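Local atomic coordinates of amidase, hydantoinase/carbamoylase family (Burkholderia vietnamiensis, PDB entry 5I4M), a protein that probably hydrolyses N-carbamoyl-L-amino acids, using two zinc ions per subunit. Residues I239-Q244 with D325-I330; L261-V266 with G300-T305; C75-D80 with V85-A90. All blocks are in the same frame, centred on the assembly; numbering follows the deposited sequence. Where two conformers were deposited one is given.

Following the chain from its N terminus, contact 3 comes first: residues 75-80 and 85-90 close a short hairpin, which strand 85-89 joins to strand 141-145 in the zinc-binding part of the fold. Much later, strand 225-242 opens contact 1, whose loop is closed by residues 325-330 of helix 313-334. Contact 2 is nested inside that loop, with helix 259-276 settling on strand 297-310. Those two contacts touch, their centres about 7 Å apart, and together they fix two helices to neighbouring strands of the dimerisation domain. Contact 3 lies on the opposite side of the chain's centre, its nearest atoms about 29 Å from contact 1 and about 25 Å from contact 2.

Contact 1: residues I239-Q244 with D325-I330; sequences ITFTGQ and DGVARI
The ring of Phe-241 meets Val-327 and Ile-330 obliquely. Its CE1-CZ side does the touching: Phe-241 CZ lies 4.0 Å from Val-327 CG1, and CE1 is equally near that methyl. This is the helix-on-sheet layer of the alpha/beta dimerisation domain of M20 enzymes, in which strand 225-242 is covered by helix 313-334. Strand and helix segments run almost parallel, 13° apart, with their axes 11.3 Å from each other, and the side chains alone bridge that distance.

Phe-241 carries its ring toward the helix with CG anti to its own carbonyl carbon (chi1 -82°). Val-327 divides its two methyls between two strand residues. CG1, anti to the backbone N, serves the ring; CG2 turns to Ile-239 and stands 4.0 Å from Ile-239 CD1, the two side chains passing with their ends pointing opposite ways. All four touching residues are buried and the grip is entirely apolar. Val-266 of helix 259-276 leans on Phe-241, Val-327 and Ile-330, while Thr-338 on strand 337-350 touches Phe-241 and Val-327. One helical turn after Val-327, the CG2 methyl of Ile-330 makes a looser approach, 4.5 Å from Phe-241 CZ.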
# COMPACT_ATOMS: atom_id res chain seq x y z
N ILE A 239 10.60 -7.24 5.99
CA ILE A 239 11.35 -7.66 4.81
C ILE A 239 11.14 -6.62 3.72
O ILE A 239 10.00 -6.24 3.44
CB ILE A 239 10.90 -9.05 4.32
CG1 ILE A 239 11.18 -10.11 5.38
CG2 ILE A 239 11.65 -9.41 3.03
CD1 ILE A 239 10.59 -11.47 5.06
N THR A 240 12.24 -6.16 3.13
CA THR A 240 12.15 -5.36 1.91
C THR A 240 12.84 -6.14 0.80
O THR A 240 14.01 -6.52 0.94
CB THR A 240 12.79 -3.98 2.09
OG1 THR A 240 12.07 -3.24 3.09
CG2 THR A 240 12.76 -3.21 0.77
N PHE A 241 12.11 -6.41 -0.28
CA PHE A 241 12.69 -6.90 -1.52
C PHE A 241 12.97 -5.71 -2.43
O PHE A 241 12.11 -4.84 -2.60
CB PHE A 241 11.73 -7.84 -2.26
CG PHE A 241 11.73 -9.25 -1.77
CD1 PHE A 241 12.89 -9.86 -1.31
CD2 PHE A 241 10.57 -10.00 -1.80
CE1 PHE A 241 12.88 -11.18 -0.88
CE2 PHE A 241 10.55 -11.31 -1.37
CZ PHE A 241 11.71 -11.90 -0.91
N THR A 242 14.15 -5.69 -3.05
CA THR A 242 14.46 -4.70 -4.07
C THR A 242 14.74 -5.40 -5.39
O THR A 242 15.61 -6.27 -5.46
CB THR A 242 15.64 -3.82 -3.66
OG1 THR A 242 15.35 -3.21 -2.39
CG2 THR A 242 15.86 -2.73 -4.71
N GLY A 243 13.97 -5.04 -6.42
CA GLY A 243 14.24 -5.51 -7.77
C GLY A 243 14.56 -4.32 -8.66
O GLY A 243 15.40 -3.50 -8.31
N GLN A 244 13.88 -4.20 -9.80
CA GLN A 244 14.11 -3.05 -10.66
C GLN A 244 12.79 -2.64 -11.29
O GLN A 244 12.19 -3.43 -12.03
CB GLN A 244 15.14 -3.36 -11.75
CG GLN A 244 15.34 -2.21 -12.72
CD GLN A 244 16.45 -2.47 -13.73
OE1 GLN A 244 16.43 -3.46 -14.45
NE2 GLN A 244 17.42 -1.56 -13.78
N ASP A 325 15.15 -19.43 4.96
CA ASP A 325 15.57 -20.26 3.83
C ASP A 325 14.68 -20.01 2.62
O ASP A 325 15.18 -19.84 1.49
CB ASP A 325 15.51 -21.73 4.24
CG ASP A 325 15.95 -22.65 3.13
OD1 ASP A 325 17.12 -22.56 2.71
OD2 ASP A 325 15.12 -23.48 2.70
N GLY A 326 13.36 -19.98 2.82
CA GLY A 326 12.46 -19.83 1.69
C GLY A 326 12.54 -18.45 1.07
O GLY A 326 12.41 -18.29 -0.14
N VAL A 327 12.73 -17.42 1.91
CA VAL A 327 12.87 -16.06 1.40
C VAL A 327 14.12 -15.96 0.52
O VAL A 327 14.09 -15.35 -0.56
CB VAL A 327 12.91 -15.06 2.56
CG1 VAL A 327 13.50 -13.72 2.12
CG2 VAL A 327 11.51 -14.87 3.16
N ALA A 328 15.23 -16.55 0.98
CA ALA A 328 16.45 -16.52 0.18
C ALA A 328 16.24 -17.22 -1.16
O ALA A 328 16.73 -16.76 -2.19
CB ALA A 328 17.60 -17.18 0.93
N ARG A 329 15.54 -18.35 -1.15
CA ARG A 329 15.33 -19.08 -2.40
C ARG A 329 14.49 -18.27 -3.37
O ARG A 329 14.80 -18.20 -4.57
CB ARG A 329 14.66 -20.42 -2.10
CG ARG A 329 14.24 -21.18 -3.35
CD ARG A 329 13.35 -22.37 -3.00
NE ARG A 329 12.35 -22.01 -1.99
CZ ARG A 329 11.19 -21.42 -2.26
NH1 ARG A 329 10.88 -21.11 -3.51
NH2 ARG A 329 10.35 -21.13 -1.27
N ILE A 330 13.42 -17.65 -2.88
CA ILE A 330 12.55 -16.85 -3.74
C ILE A 330 13.32 -15.68 -4.32
O ILE A 330 13.21 -15.37 -5.51
CB ILE A 330 11.30 -16.40 -2.95
CG1 ILE A 330 10.36 -17.59 -2.76
CG2 ILE A 330 10.60 -15.25 -3.66
CD1 ILE A 330 9.31 -17.38 -1.67

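Contact 2: residues L261-V266 with G300-T305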
# COMPACT_ATOMS: atom_id res chain seq x y z
N LEU A 261 6.21 -9.78 -7.25
CA LEU A 261 6.18 -11.21 -7.49
C LEU A 261 6.88 -11.95 -6.36
O LEU A 261 6.37 -12.95 -5.85
CB LEU A 261 6.83 -11.53 -8.83
CG LEU A 261 6.81 -12.99 -9.28
CD1 LEU A 261 5.36 -13.47 -9.50
CD2 LEU A 261 7.65 -13.18 -10.52
N GLY A 262 8.05 -11.45 -5.95
CA GLY A 262 8.75 -12.05 -4.83
C GLY A 262 7.97 -11.96 -3.53
O GLY A 262 7.77 -12.97 -2.84
N ALA A 263 7.50 -10.76 -3.20
CA ALA A 263 6.75 -10.59 -1.96
C ALA A 263 5.51 -11.48 -1.94
O ALA A 263 5.19 -12.09 -0.91
CB ALA A 263 6.35 -9.12 -1.78
N SER A 264 4.80 -11.55 -3.07
CA SER A 264 3.61 -12.39 -3.14
C SER A 264 3.95 -13.86 -2.92
O SER A 264 3.18 -14.60 -2.28
CB SER A 264 2.93 -12.21 -4.50
OG SER A 264 2.41 -10.90 -4.60
N ARG A 265 5.08 -14.31 -3.44
CA ARG A 265 5.46 -15.69 -3.19
C ARG A 265 5.77 -15.92 -1.72
O ARG A 265 5.55 -17.02 -1.20
CB ARG A 265 6.65 -16.08 -4.08
CG ARG A 265 6.18 -16.29 -5.50
CD ARG A 265 7.33 -16.58 -6.47
NE ARG A 265 6.80 -16.78 -7.81
CZ ARG A 265 7.53 -16.77 -8.92
NH1 ARG A 265 8.85 -16.57 -8.84
NH2 ARG A 265 6.95 -16.95 -10.10
N VAL A 266 6.27 -14.89 -1.02
CA VAL A 266 6.53 -15.05 0.41
C VAL A 266 5.22 -15.05 1.19
O VAL A 266 5.10 -15.76 2.20
CB VAL A 266 7.50 -13.97 0.92
CG1 VAL A 266 7.73 -14.13 2.43
CG2 VAL A 266 8.84 -14.07 0.18
N GLY A 300 9.45 -2.22 -8.09
CA GLY A 300 10.89 -2.31 -7.90
C GLY A 300 11.28 -2.47 -6.44
O GLY A 300 12.43 -2.83 -6.15
N ARG A 301 10.34 -2.24 -5.52
CA ARG A 301 10.63 -2.38 -4.10
C ARG A 301 9.33 -2.72 -3.37
O ARG A 301 8.31 -2.07 -3.60
CB ARG A 301 11.24 -1.09 -3.53
CG ARG A 301 11.81 -1.24 -2.13
CD ARG A 301 12.48 0.05 -1.63
NE ARG A 301 11.52 1.09 -1.27
CZ ARG A 301 11.35 2.23 -1.94
NH1 ARG A 301 12.07 2.49 -3.02
NH2 ARG A 301 10.45 3.11 -1.52
N VAL A 302 9.37 -3.73 -2.51
CA VAL A 302 8.19 -4.04 -1.70
C VAL A 302 8.65 -4.30 -0.27
O VAL A 302 9.55 -5.12 -0.03
CB VAL A 302 7.39 -5.25 -2.23
CG1 VAL A 302 6.21 -5.55 -1.29
CG2 VAL A 302 6.88 -4.97 -3.66
N PHE A 303 8.04 -3.58 0.67
CA PHE A 303 8.20 -3.81 2.10
C PHE A 303 7.01 -4.61 2.60
O PHE A 303 5.87 -4.34 2.21
CB PHE A 303 8.27 -2.47 2.84
CG PHE A 303 8.13 -2.57 4.34
CD1 PHE A 303 6.88 -2.53 4.94
CD2 PHE A 303 9.26 -2.67 5.15
CE1 PHE A 303 6.75 -2.62 6.33
CE2 PHE A 303 9.13 -2.75 6.54
CZ PHE A 303 7.88 -2.73 7.13
N PHE A 304 7.27 -5.60 3.47
CA PHE A 304 6.15 -6.31 4.07
C PHE A 304 6.58 -6.92 5.39
O PHE A 304 7.78 -7.00 5.71
CB PHE A 304 5.57 -7.38 3.13
CG PHE A 304 6.54 -8.45 2.73
CD1 PHE A 304 7.45 -8.23 1.71
CD2 PHE A 304 6.55 -9.66 3.38
CE1 PHE A 304 8.35 -9.22 1.34
CE2 PHE A 304 7.45 -10.65 3.02
CZ PHE A 304 8.35 -10.42 2.00
N THR A 305 5.59 -7.35 6.17
CA THR A 305 5.81 -7.88 7.51
C THR A 305 5.47 -9.36 7.56
O THR A 305 4.67 -9.86 6.76
CB THR A 305 4.96 -7.14 8.55
OG1 THR A 305 3.57 -7.28 8.23
CG2 THR A 305 5.32 -5.66 8.57
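Phe-304 and Val-266 cross at about a right angle, and that crossing forms one half of this contact. The branch doing most of the work is Val-266 CG1, anti to its backbone N, which comes within 3.5 Å of Phe-304 CE2. Val-266 CB follows behind it, 3.8 Å from Phe-304 CZ. On Phe-304, CG sits between the backbone N and the carbonyl carbon (chi1 61°), and this rotamer points the ring across at the helix, with its CE1-CE2 breadth lying along the helix from Ala-263 to Val-266, nearly one turn.

On the other side of CZ, Ala-263 CB is 3.7 Å from Phe-304 CE1. Both helix residues approach the ring obliquely. The same methyl also meets the second strand side chain, 3.6 Å from Val-302 CG1; the two directions leave Ala-263 CB at nearly a right angle, so it fits into the corner formed by valine and phenylalanine. With so small a side chain facing the strand, the backbones draw close: Ala-263 CA and Val-302 CA are 6.7 Å apart. Helix and strand segments run in similar directions, 23° apart.

The spacing suits both elements: residues three apart on the helix face residues two apart on the strand. Met-288 of strand 282-291 touches both Ala-263 and Val-302, and Ile-239 of strand 225-242 packs against Phe-304. Helix 259-276 also meets the second subunit, where Arg-265 NE forms a salt bridge with Asp-268 OD1 of that neighbouring chain. At the start of segment 300-305, Gly-300 and Arg-301 sit together across from His-291, a classic bulge in the strand. A helix lying on an antiparallel sheet and meeting the partner subunit is the arrangement of the M20 dimerisation domain.

Contact 3: residues C75-D80 with V85-A90; sequences CTVTVD and VFMRRA
Thr-78 and Phe-86 form a hydrogen-bonded antiparallel pair. Phe-86 N gives an almost straight bond (178°) to Thr-78 O at 2.9 Å, and Thr-78 N returns one to Phe-86 O at 3.0 Å. Thr-76 and Arg-88, the next hydrogen-bonded pair away from the turn, repeat the exchange, and all four side chains share one face. A water bonded to Thr-78 OG1 also donates to Phe-86 O, 3.0 Å away, giving that carbonyl a second bond.

On the opposite face, Val-77 lies alongside Met-87, with Val-77 CG2 4.0 Å from Met-87 CG. Its other methyl, CG1, crosses to Val-85 CG1 at 3.8 Å. These strands make a beta hairpin, and strand 85-89 continues the sheet by pairing antiparallel with strand 141-145. Helix 57-72 touches the face bearing Val-77, Val-85 and Met-87.

Near the turn, the Asp-80 carboxylate stands at the edge of the Phe-86 ring, OD2 3.5 Å from Phe-86 CE1, with the two planes 63° apart. Asn-84 ND2 and Met-82 N hold its oxygens inside the turn. Arg-202 makes a cation-pi contact with Phe-86, and the extended Arg-88 reaches Glu-142 in a salt bridge.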
# COMPACT_ATOMS: atom_id res chain seq x y z
N CYS A 75 -7.84 7.84 43.24
CA CYS A 75 -6.52 7.40 42.82
C CYS A 75 -5.56 8.57 42.67
O CYS A 75 -5.94 9.67 42.29
CB CYS A 75 -6.58 6.65 41.49
SG CYS A 75 -7.49 5.12 41.56
N THR A 76 -4.29 8.30 42.98
CA THR A 76 -3.19 9.18 42.62
C THR A 76 -2.57 8.65 41.33
O THR A 76 -2.50 7.44 41.11
CB THR A 76 -2.14 9.26 43.73
OG1 THR A 76 -1.73 7.94 44.10
CG2 THR A 76 -2.74 9.93 44.95
N VAL A 77 -2.16 9.57 40.45
CA VAL A 77 -1.78 9.20 39.09
C VAL A 77 -0.35 9.64 38.83
O VAL A 77 0.04 10.77 39.16
CB VAL A 77 -2.74 9.81 38.06
CG1 VAL A 77 -2.37 9.35 36.65
CG2 VAL A 77 -4.17 9.41 38.38
N THR A 78 0.43 8.74 38.23
CA THR A 78 1.77 9.05 37.74
C THR A 78 1.86 8.54 36.31
O THR A 78 1.10 7.67 35.89
CB THR A 78 2.86 8.41 38.62
OG1 THR A 78 2.60 7.01 38.79
CG2 THR A 78 2.93 9.08 40.00
N VAL A 79 2.78 9.12 35.55
CA VAL A 79 3.00 8.78 34.15
C VAL A 79 4.50 8.60 33.97
O VAL A 79 5.27 9.48 34.38
CB VAL A 79 2.47 9.87 33.20
CG1 VAL A 79 2.68 9.44 31.75
CG2 VAL A 79 0.97 10.17 33.47
N ASP A 80 4.92 7.47 33.39
CA ASP A 80 6.35 7.25 33.28
C ASP A 80 6.87 7.74 31.92
O ASP A 80 6.13 8.33 31.11
CB ASP A 80 6.71 5.78 33.58
CG ASP A 80 6.32 4.79 32.47
OD1 ASP A 80 6.01 5.17 31.33
OD2 ASP A 80 6.34 3.57 32.76
N VAL A 85 0.51 4.85 32.29
CA VAL A 85 -0.26 5.61 33.27
C VAL A 85 -0.57 4.70 34.45
O VAL A 85 -1.19 3.64 34.27
CB VAL A 85 -1.57 6.15 32.67
CG1 VAL A 85 -2.32 6.98 33.70
CG2 VAL A 85 -1.29 6.94 31.39
N PHE A 86 -0.19 5.12 35.66
CA PHE A 86 -0.37 4.33 36.87
C PHE A 86 -1.37 5.03 37.78
O PHE A 86 -1.11 6.12 38.29
CB PHE A 86 0.97 4.12 37.57
CG PHE A 86 1.98 3.42 36.69
CD1 PHE A 86 2.79 4.14 35.82
CD2 PHE A 86 2.09 2.04 36.72
CE1 PHE A 86 3.71 3.49 35.00
CE2 PHE A 86 3.00 1.38 35.90
CZ PHE A 86 3.81 2.11 35.04
N MET A 87 -2.52 4.39 37.97
CA MET A 87 -3.59 4.91 38.80
C MET A 87 -3.64 4.07 40.07
O MET A 87 -3.99 2.89 40.02
CB MET A 87 -4.91 4.89 38.03
CG MET A 87 -4.91 5.82 36.82
SD MET A 87 -6.09 5.40 35.51
CE MET A 87 -5.17 4.15 34.60
N ARG A 88 -3.27 4.68 41.19
CA ARG A 88 -2.94 3.96 42.42
C ARG A 88 -3.99 4.20 43.50
O ARG A 88 -4.30 5.35 43.82
CB ARG A 88 -1.56 4.39 42.92
CG ARG A 88 -1.12 3.77 44.22
CD ARG A 88 0.32 4.18 44.46
NE ARG A 88 0.82 3.81 45.78
CZ ARG A 88 1.64 2.79 46.01
NH1 ARG A 88 2.06 2.01 45.00
NH2 ARG A 88 2.04 2.55 47.25
N ARG A 89 -4.50 3.12 44.08
CA ARG A 89 -5.36 3.18 45.26
C ARG A 89 -4.55 2.73 46.46
O ARG A 89 -4.14 1.56 46.54
CB ARG A 89 -6.61 2.30 45.08
CG ARG A 89 -7.61 2.37 46.25
CD ARG A 89 -8.74 1.37 46.05
NE ARG A 89 -9.86 1.55 46.98
CZ ARG A 89 -9.99 0.91 48.13
NH1 ARG A 89 -9.05 0.05 48.55
NH2 ARG A 89 -11.06 1.13 48.88
N ALA A 90 -4.33 3.64 47.41
CA ALA A 90 -3.48 3.36 48.56
C ALA A 90 -3.93 2.11 49.30
O ALA A 90 -5.12 1.80 49.39
CB ALA A 90 -3.48 4.55 49.52
O HOH W 1 -2.42 6.70 46.17
O HOH W 2 0.77 6.30 40.58